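Local coordinates for extracellular serine protease (PDB 3WQB), which cleaves peptide bonds that follow two basic residues, one of them lysine, as a secreted, calcium-binding serine protease of the furin-like subtilisin family, at residues 276-281 and 412-417; 211-216 and 256-261; 226-231 and 563-568. The protein carries 1 engineered substitution. All coordinates share one frame; numbering follows the deposited sequence.

Contact 1 (276-281 and 412-417); sequences NIFLSA and YGFGLI
Phe278 O is met by three atoms of the Tyr412-Gly415 turn. Phe414 N donates an almost straight 2.9 Å hydrogen bond to it (177° at the hydrogen) from above the carbonyl plane. Gly413 CA adds a weaker C-H contact, and Phe414 CD1 lies 3.2 Å from Phe278 O. The turn is of type II', closed by Gly415 N on Tyr412 O. Glycine suits position 413 because phi is positive there and a beta carbon would collide with Phe278 O and Leu279 N; at 415 the backbone angles themselves call for it. CG of Phe278 stands anti to the backbone N (chi1 -165°), and its ring offers a face to the edge of Phe414 in a T-shaped stack, with CD1 of Phe414 over the ring centre and the centroids 5.1 Å apart. Strand 277-282 is an outermost strand of the parallel subtilisin sheet, and the loop leading to helix 419-426 covers its outer side. Where the turn ends, Ser280 bonds through both backbone groups: its N to Gly415 O (3.0 Å), its O to Ile417 N (3.2 Å). CB of Ser280 points toward the loop, near both Tyr412 O and Gly415 O, and OG lies at the edge of the Tyr412 ring, whose OH bonds to Asp373. Leu279 and Ile417 meet at about a right angle, CD1 to CG1 at 4.0 Å, while Ile417 CD1 packs on Ala281 CB; helix 335-352 touches both Ala281 and Ile417 through Thr342.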
loop_
_atom_site.group_PDB
_atom_site.type_symbol
_atom_site.label_atom_id
_atom_site.label_comp_id
_atom_site.label_asym_id
_atom_site.label_seq_id
_atom_site.Cartn_x
_atom_site.Cartn_y
_atom_site.Cartn_z
ATOM N N ASN A 276 2.688 -1.478 -9.812
ATOM C CA ASN A 276 2.194 -0.279 -9.132
ATOM C C ASN A 276 3.079 0.247 -8.016
ATOM O O ASN A 276 2.740 1.247 -7.406
ATOM C CB ASN A 276 0.776 -0.493 -8.607
ATOM C CG ASN A 276 0.678 -1.623 -7.616
ATOM O OD1 ASN A 276 1.352 -2.646 -7.748
ATOM N ND2 ASN A 276 -0.205 -1.467 -6.639
ATOM N N ILE A 277 4.222 -0.387 -7.776
ATOM C CA ILE A 277 5.229 0.177 -6.864
ATOM C C ILE A 277 5.764 1.458 -7.499
ATOM O O ILE A 277 6.077 1.480 -8.692
ATOM C CB ILE A 277 6.384 -0.818 -6.603
ATOM C CG1 ILE A 277 5.857 -2.118 -5.978
ATOM C CG2 ILE A 277 7.474 -0.194 -5.722
ATOM C CD1 ILE A 277 5.092 -1.951 -4.653
ATOM N N PHE A 278 5.852 2.525 -6.710
ATOM C CA PHE A 278 6.420 3.777 -7.192
ATOM C C PHE A 278 7.882 3.927 -6.776
ATOM O O PHE A 278 8.727 4.325 -7.587
ATOM C CB PHE A 278 5.588 4.974 -6.712
ATOM C CG PHE A 278 5.893 6.252 -7.446
ATOM C CD1 PHE A 278 5.310 6.496 -8.680
ATOM C CD2 PHE A 278 6.781 7.192 -6.923
ATOM C CE1 PHE A 278 5.595 7.664 -9.382
ATOM C CE2 PHE A 278 7.068 8.372 -7.623
ATOM C CZ PHE A 278 6.481 8.591 -8.857
ATOM N N LEU A 279 8.181 3.589 -5.521
ATOM C CA LEU A 279 9.524 3.715 -4.962
ATOM C C LEU A 279 9.792 2.585 -3.975
ATOM O O LEU A 279 8.857 1.993 -3.401
ATOM C CB LEU A 279 9.682 5.055 -4.224
ATOM C CG LEU A 279 9.662 6.346 -5.029
ATOM C CD1 LEU A 279 9.359 7.498 -4.113
ATOM C CD2 LEU A 279 10.987 6.540 -5.762
ATOM N N SER A 280 11.080 2.326 -3.770
ATOM C CA SER A 280 11.580 1.515 -2.671
ATOM C C SER A 280 12.043 2.436 -1.544
ATOM O O SER A 280 12.672 3.473 -1.788
ATOM C CB SER A 280 12.767 0.688 -3.166
ATOM O OG SER A 280 13.363 -0.091 -2.133
ATOM N N ALA A 281 11.734 2.067 -0.307
ATOM C CA ALA A 281 12.267 2.782 0.835
ATOM C C ALA A 281 12.634 1.803 1.930
ATOM O O ALA A 281 12.302 0.627 1.856
ATOM C CB ALA A 281 11.274 3.863 1.311
ATOM N N TYR A 412 11.454 -2.460 -7.124
ATOM C CA TYR A 412 11.942 -1.218 -6.526
ATOM C C TYR A 412 11.235 0.035 -7.041
ATOM O O TYR A 412 11.588 1.146 -6.646
ATOM C CB TYR A 412 13.463 -1.104 -6.746
ATOM C CG TYR A 412 14.225 -2.291 -6.219
ATOM C CD1 TYR A 412 14.394 -2.473 -4.850
ATOM C CD2 TYR A 412 14.757 -3.238 -7.083
ATOM C CE1 TYR A 412 15.072 -3.563 -4.356
ATOM C CE2 TYR A 412 15.439 -4.337 -6.600
ATOM C CZ TYR A 412 15.592 -4.490 -5.228
ATOM O OH TYR A 412 16.269 -5.574 -4.719
ATOM N N GLY A 413 10.250 -0.139 -7.924
ATOM C CA GLY A 413 9.655 1.007 -8.603
ATOM C C GLY A 413 10.733 1.734 -9.399
ATOM O O GLY A 413 11.530 1.115 -10.117
ATOM N N PHE A 414 10.759 3.058 -9.267
ATOM C CA PHE A 414 11.794 3.869 -9.896
ATOM C C PHE A 414 13.135 3.784 -9.166
ATOM O O PHE A 414 14.157 4.245 -9.681
ATOM C CB PHE A 414 11.316 5.318 -10.055
ATOM C CG PHE A 414 10.162 5.442 -10.999
ATOM C CD1 PHE A 414 8.869 5.666 -10.526
ATOM C CD2 PHE A 414 10.355 5.253 -12.366
ATOM C CE1 PHE A 414 7.794 5.735 -11.410
ATOM C CE2 PHE A 414 9.290 5.310 -13.252
ATOM C CZ PHE A 414 8.011 5.551 -12.776
ATOM N N GLY A 415 13.130 3.165 -7.987
ATOM C CA GLY A 415 14.351 2.945 -7.231
ATOM C C GLY A 415 14.261 3.355 -5.779
ATOM O O GLY A 415 13.196 3.737 -5.276
ATOM N N LEU A 416 15.403 3.273 -5.102
ATOM C CA LEU A 416 15.490 3.671 -3.708
ATOM C C LEU A 416 15.542 5.191 -3.580
ATOM O O LEU A 416 16.325 5.859 -4.254
ATOM C CB LEU A 416 16.725 3.040 -3.067
ATOM C CG LEU A 416 17.140 3.497 -1.669
ATOM C CD1 LEU A 416 16.067 3.179 -0.643
ATOM C CD2 LEU A 416 18.478 2.886 -1.277
ATOM N N ILE A 417 14.713 5.728 -2.697
ATOM C CA ILE A 417 14.697 7.167 -2.431
ATOM C C ILE A 417 16.105 7.727 -2.213
ATOM O O ILE A 417 16.906 7.154 -1.465
ATOM C CB ILE A 417 13.824 7.470 -1.215
ATOM C CG1 ILE A 417 12.358 7.176 -1.552
ATOM C CG2 ILE A 417 14.006 8.917 -0.759
ATOM C CD1 ILE A 417 11.403 7.336 -0.377
#

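Contact 2 (211-216 and 256-261); sequences AYIKAA and LVVSAL
Leu256 binds the neighbouring strand through both backbone groups: its N donates to Tyr212 O (2.8 Å), and its O accepts from Lys214 N (2.9 Å). The parallel pattern runs on with Val258, whose N reaches Lys214 O and whose O takes Ala216 N, each at 3.0 Å. At this last step Ala216 CB comes to 3.1 Å from Val258 O, a tight fit that suits a small side chain, and Val257 CG1 closes on the same CB at 3.8 Å. Ile213 and Leu256 lie side by side on one face, CD1 of the isoleucine against CB of the leucine. Val258 shares that face; Ile213 touches Ser343 and Val258 touches Thr342, both of helix 335-352, while Leu256 touches Phe278. Lys214 and Val257 point to the other face. There the lysine chain is bent at chi2, with chi4 (66°) setting NZ, which bonds to Asn250 OD1 and Tyr178 O and weakly back to Ala215 O. Both strands belong to the central parallel sheet of the subtilisin domain. Ala215 lies close to His115 and to the engineered Ala336, both at predicted charge-relay positions, and a basic side chain of another chain packs on it. Burial alone would disfavour a charge on Lys214, but these acceptors, with a long, weak ion pair to Asp247, would be expected to stabilise the protonated amine.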
loop_
_atom_site.group_PDB
_atom_site.type_symbol
_atom_site.label_atom_id
_atom_site.label_comp_id
_atom_site.label_asym_id
_atom_site.label_seq_id
_atom_site.Cartn_x
_atom_site.Cartn_y
_atom_site.Cartn_z
ATOM N N ALA A 211 0.027 14.312 -0.132
ATOM C CA ALA A 211 0.563 13.058 -0.640
ATOM C C ALA A 211 0.126 11.876 0.217
ATOM O O ALA A 211 0.458 11.810 1.407
ATOM C CB ALA A 211 2.074 13.131 -0.675
ATOM N N TYR A 212 -0.659 10.984 -0.379
ATOM C CA TYR A 212 -1.008 9.704 0.249
ATOM C C TYR A 212 0.102 8.702 -0.014
ATOM O O TYR A 212 0.486 8.510 -1.166
ATOM C CB TYR A 212 -2.356 9.191 -0.293
ATOM C CG TYR A 212 -3.501 10.059 0.151
ATOM C CD1 TYR A 212 -3.836 11.223 -0.553
ATOM C CD2 TYR A 212 -4.240 9.735 1.287
ATOM C CE1 TYR A 212 -4.874 12.046 -0.124
ATOM C CE2 TYR A 212 -5.274 10.549 1.729
ATOM C CZ TYR A 212 -5.589 11.706 1.014
ATOM O OH TYR A 212 -6.621 12.510 1.428
ATOM N N ILE A 213 0.625 8.102 1.058
ATOM C CA ILE A 213 1.704 7.113 0.989
ATOM C C ILE A 213 1.162 5.796 1.516
ATOM O O ILE A 213 0.433 5.782 2.519
ATOM C CB ILE A 213 2.928 7.562 1.833
ATOM C CG1 ILE A 213 3.193 9.078 1.681
ATOM C CG2 ILE A 213 4.144 6.701 1.520
ATOM C CD1 ILE A 213 3.589 9.541 0.282
ATOM N N LYS A 214 1.504 4.694 0.849
ATOM C CA LYS A 214 0.798 3.446 1.049
ATOM C C LYS A 214 1.731 2.233 1.027
ATOM O O LYS A 214 2.518 2.063 0.095
ATOM C CB LYS A 214 -0.267 3.312 -0.046
ATOM C CG LYS A 214 -1.141 2.065 0.021
ATOM C CD LYS A 214 -1.976 2.015 1.304
ATOM C CE LYS A 214 -3.096 1.007 1.190
ATOM N NZ LYS A 214 -2.577 -0.396 1.096
ATOM N N ALA A 215 1.641 1.391 2.059
ATOM C CA ALA A 215 2.437 0.165 2.132
ATOM C C ALA A 215 2.028 -0.824 1.045
ATOM O O ALA A 215 0.835 -1.071 0.840
ATOM C CB ALA A 215 2.272 -0.468 3.494
ATOM N N ALA A 216 3.014 -1.402 0.355
ATOM C CA ALA A 216 2.716 -2.407 -0.666
ATOM C C ALA A 216 2.188 -3.723 -0.113
ATOM O O ALA A 216 1.524 -4.465 -0.827
ATOM C CB ALA A 216 3.941 -2.679 -1.495
ATOM N N LEU A 256 0.727 6.651 -3.311
ATOM C CA LEU A 256 2.098 6.368 -3.702
ATOM C C LEU A 256 2.483 5.080 -2.973
ATOM O O LEU A 256 2.677 5.089 -1.751
ATOM C CB LEU A 256 3.012 7.533 -3.294
ATOM C CG LEU A 256 4.432 7.577 -3.879
ATOM C CD1 LEU A 256 5.082 8.923 -3.621
ATOM C CD2 LEU A 256 5.290 6.458 -3.301
ATOM N N VAL A 257 2.570 3.985 -3.719
ATOM C CA VAL A 257 2.769 2.656 -3.129
ATOM C C VAL A 257 4.257 2.322 -3.049
ATOM O O VAL A 257 4.990 2.502 -4.024
ATOM C CB VAL A 257 1.986 1.573 -3.896
ATOM C CG1 VAL A 257 2.109 0.235 -3.194
ATOM C CG2 VAL A 257 0.506 1.938 -4.005
ATOM N N VAL A 258 4.703 1.855 -1.877
ATOM C CA VAL A 258 6.135 1.626 -1.651
ATOM C C VAL A 258 6.470 0.213 -1.229
ATOM O O VAL A 258 5.761 -0.395 -0.423
ATOM C CB VAL A 258 6.746 2.632 -0.641
ATOM C CG1 VAL A 258 6.570 4.049 -1.131
ATOM C CG2 VAL A 258 6.142 2.476 0.734
ATOM N N SER A 259 7.564 -0.289 -1.784
ATOM C CA SER A 259 8.146 -1.548 -1.341
ATOM C C SER A 259 9.269 -1.294 -0.326
ATOM O O SER A 259 9.757 -0.168 -0.182
ATOM C CB SER A 259 8.681 -2.318 -2.537
ATOM O OG SER A 259 9.733 -1.612 -3.174
ATOM N N ALA A 260 9.677 -2.353 0.372
ATOM C CA ALA A 260 10.666 -2.237 1.428
ATOM C C ALA A 260 12.020 -2.777 0.987
ATOM O O ALA A 260 12.117 -3.844 0.349
ATOM C CB ALA A 260 10.208 -2.990 2.663
ATOM N N LEU A 261 13.058 -2.041 1.380
ATOM C CA LEU A 261 14.460 -2.386 1.136
ATOM C C LEU A 261 15.151 -2.698 2.462
ATOM O O LEU A 261 14.866 -2.063 3.481
ATOM C CB LEU A 261 15.168 -1.184 0.482
ATOM C CG LEU A 261 16.615 -1.409 0.035
ATOM C CD1 LEU A 261 16.685 -1.445 -1.485
ATOM C CD2 LEU A 261 17.539 -0.337 0.608
#

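Contact 3 (226-231 and 563-568); sequences GGYVLN and LLNRET
Val229 and Leu564 form the hydrogen-bonded pair of an antiparallel sheet that joins the subtilisin-family part of the chain to the P-domain. Strand 228-233 comes from the protease and strand 559-565 from the P-domain; Val229 N reaches Leu564 O at 2.9 Å, and Leu564 N returns to Val229 O at 2.8 Å. The close-packed end belongs to Leu230 and Leu563, side by side on one face with their CD2 methyls 3.5 Å apart. Leucine suits this buried spot, since Phe241 and Val511 touch Leu230 while Leu515 touches Leu563. Towards the other end the contact opens to solvent. The Tyr228 ring crosses Asn565 obliquely, CE2 near its CB and ND2, planes 59° apart, and also packs on the backbone of another chain. Asn565 OD1 accepts from Thr568 N (3.0 Å), an Asx motif that suits asparagine where strand 559-565 ends. Gly227, whose positive phi (77°) favours glycine, offers its O to Arg566 N at 2.9 Å. CG of Arg566, anti to the carbonyl carbon (chi1 -63°), comes within 3.3 Å of Gly227 O. The aliphatic chain then passes Val229, Arg566 CD to Val229 CG2 at 3.6 Å, leaving the guanidinium on the exposed side. One water donates to Gly227 O and accepts from Glu567 N; another accepts from Gly227 N and, in the guanidinium plane at its edge, from Arg566 NH1 at 3.2 Å.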
loop_
_atom_site.group_PDB
_atom_site.type_symbol
_atom_site.label_atom_id
_atom_site.label_comp_id
_atom_site.label_asym_id
_atom_site.label_seq_id
_atom_site.Cartn_x
_atom_site.Cartn_y
_atom_site.Cartn_z
ATOM N N GLY A 226 -7.909 -13.208 8.192
ATOM C CA GLY A 226 -8.953 -13.766 9.052
ATOM C C GLY A 226 -8.504 -14.924 9.925
ATOM O O GLY A 226 -9.165 -15.961 9.974
ATOM N N GLY A 227 -7.371 -14.755 10.601
ATOM C CA GLY A 227 -6.869 -15.768 11.530
ATOM C C GLY A 227 -6.203 -16.986 10.903
ATOM O O GLY A 227 -5.949 -17.978 11.590
ATOM N N TYR A 228 -5.933 -16.917 9.602
ATOM C CA TYR A 228 -5.167 -17.950 8.889
ATOM C C TYR A 228 -3.932 -17.344 8.246
ATOM O O TYR A 228 -3.938 -16.179 7.854
ATOM C CB TYR A 228 -6.009 -18.617 7.793
ATOM C CG TYR A 228 -7.102 -19.530 8.303
ATOM C CD1 TYR A 228 -8.313 -19.009 8.766
ATOM C CD2 TYR A 228 -6.932 -20.918 8.314
ATOM C CE1 TYR A 228 -9.324 -19.842 9.236
ATOM C CE2 TYR A 228 -7.943 -21.765 8.778
ATOM C CZ TYR A 228 -9.133 -21.219 9.238
ATOM O OH TYR A 228 -10.134 -22.045 9.699
ATOM N N VAL A 229 -2.874 -18.139 8.146
ATOM C CA VAL A 229 -1.689 -17.767 7.384
ATOM C C VAL A 229 -1.550 -18.741 6.215
ATOM O O VAL A 229 -1.643 -19.961 6.395
ATOM C CB VAL A 229 -0.396 -17.769 8.246
ATOM C CG1 VAL A 229 0.803 -17.292 7.433
ATOM C CG2 VAL A 229 -0.555 -16.896 9.483
ATOM N N LEU A 230 -1.352 -18.191 5.021
ATOM C CA LEU A 230 -1.185 -18.985 3.804
ATOM C C LEU A 230 0.175 -18.744 3.174
ATOM O O LEU A 230 0.647 -17.609 3.115
ATOM C CB LEU A 230 -2.264 -18.654 2.762
ATOM C CG LEU A 230 -3.737 -18.816 3.119
ATOM C CD1 LEU A 230 -4.250 -17.559 3.824
ATOM C CD2 LEU A 230 -4.540 -19.089 1.840
ATOM N N ASN A 231 0.791 -19.815 2.684
ATOM C CA ASN A 231 2.014 -19.722 1.896
ATOM C C ASN A 231 2.085 -20.918 0.962
ATOM O O ASN A 231 1.528 -21.972 1.270
ATOM C CB ASN A 231 3.260 -19.683 2.798
ATOM C CG ASN A 231 3.517 -21.008 3.507
ATOM O OD1 ASN A 231 2.874 -21.330 4.501
ATOM N ND2 ASN A 231 4.464 -21.775 2.989
ATOM N N LEU A 563 -2.014 -23.979 4.769
ATOM C CA LEU A 563 -2.966 -23.176 5.521
ATOM C C LEU A 563 -2.733 -23.387 7.012
ATOM O O LEU A 563 -2.820 -24.517 7.504
ATOM C CB LEU A 563 -4.406 -23.570 5.176
ATOM C CG LEU A 563 -4.834 -23.726 3.718
ATOM C CD1 LEU A 563 -6.151 -24.469 3.648
ATOM C CD2 LEU A 563 -4.956 -22.358 3.086
ATOM N N LEU A 564 -2.431 -22.308 7.728
ATOM C CA LEU A 564 -2.248 -22.363 9.180
ATOM C C LEU A 564 -3.395 -21.678 9.886
ATOM O O LEU A 564 -3.629 -20.492 9.679
ATOM C CB LEU A 564 -0.924 -21.706 9.585
ATOM C CG LEU A 564 -0.640 -21.462 11.074
ATOM C CD1 LEU A 564 -0.464 -22.786 11.816
ATOM C CD2 LEU A 564 0.600 -20.595 11.241
ATOM N N ASN A 565 -4.111 -22.427 10.717
ATOM C CA ASN A 565 -5.074 -21.843 11.640
ATOM C C ASN A 565 -4.288 -21.272 12.824
ATOM O O ASN A 565 -3.691 -22.023 13.589
ATOM C CB ASN A 565 -6.051 -22.931 12.099
ATOM C CG ASN A 565 -7.182 -22.391 12.959
ATOM O OD1 ASN A 565 -6.954 -21.679 13.935
ATOM N ND2 ASN A 565 -8.410 -22.747 12.605
ATOM N N ARG A 566 -4.277 -19.948 12.975
ATOM C CA ARG A 566 -3.379 -19.303 13.946
ATOM C C ARG A 566 -3.746 -19.600 15.399
ATOM O O ARG A 566 -2.872 -19.648 16.272
ATOM C CB ARG A 566 -3.317 -17.791 13.716
ATOM C CG ARG A 566 -2.743 -17.416 12.362
ATOM C CD ARG A 566 -2.698 -15.912 12.177
ATOM N NE ARG A 566 -1.511 -15.326 12.796
ATOM C CZ ARG A 566 -1.148 -14.053 12.669
ATOM N NH1 ARG A 566 -1.876 -13.213 11.939
ATOM N NH2 ARG A 566 -0.051 -13.618 13.273
ATOM N N GLU A 567 -5.035 -19.812 15.635
ATOM C CA GLU A 567 -5.571 -20.123 16.958
ATOM C C GLU A 567 -5.301 -21.569 17.386
ATOM O O GLU A 567 -4.786 -21.809 18.481
ATOM C CB GLU A 567 -7.071 -19.834 16.964
ATOM C CG GLU A 567 -7.814 -20.213 18.230
ATOM C CD GLU A 567 -9.309 -20.259 18.001
ATOM O OE1 GLU A 567 -9.874 -21.373 18.040
ATOM O OE2 GLU A 567 -9.911 -19.186 17.759
ATOM N N THR A 568 -5.656 -22.523 16.530
ATOM C CA THR A 568 -5.540 -23.945 16.878
ATOM C C THR A 568 -4.169 -24.521 16.544
ATOM O O THR A 568 -3.783 -25.560 17.088
ATOM C CB THR A 568 -6.605 -24.801 16.168
ATOM O OG1 THR A 568 -6.336 -24.825 14.759
ATOM C CG2 THR A 568 -8.013 -24.258 16.417
HETATM O O HOH W 1 -4.761 -13.134 10.518
HETATM O O HOH W 2 -7.309 -18.540 13.938
#

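How the contacts relate
Contacts 1 and 2 are wholly buried and work on one sheet: strand 255-261 is the direct neighbour of strand 277-282, so contact 2 pairs two inner strands while contact 1 finishes the outer border with an irregular loop. They touch through probable backbone bonds such as Phe278 N to Val257 O. Contact 3 lies apart, about 30 Å from contact 1 and about 26 Å from contact 2, centre to centre, towards the surface. It is antiparallel and links two domains, whereas the others bind the protease fold to itself. Turn glycines and one edge-to-face ring pair mark contact 1, a buried amine contact 2, and waters with an arginine contact 3.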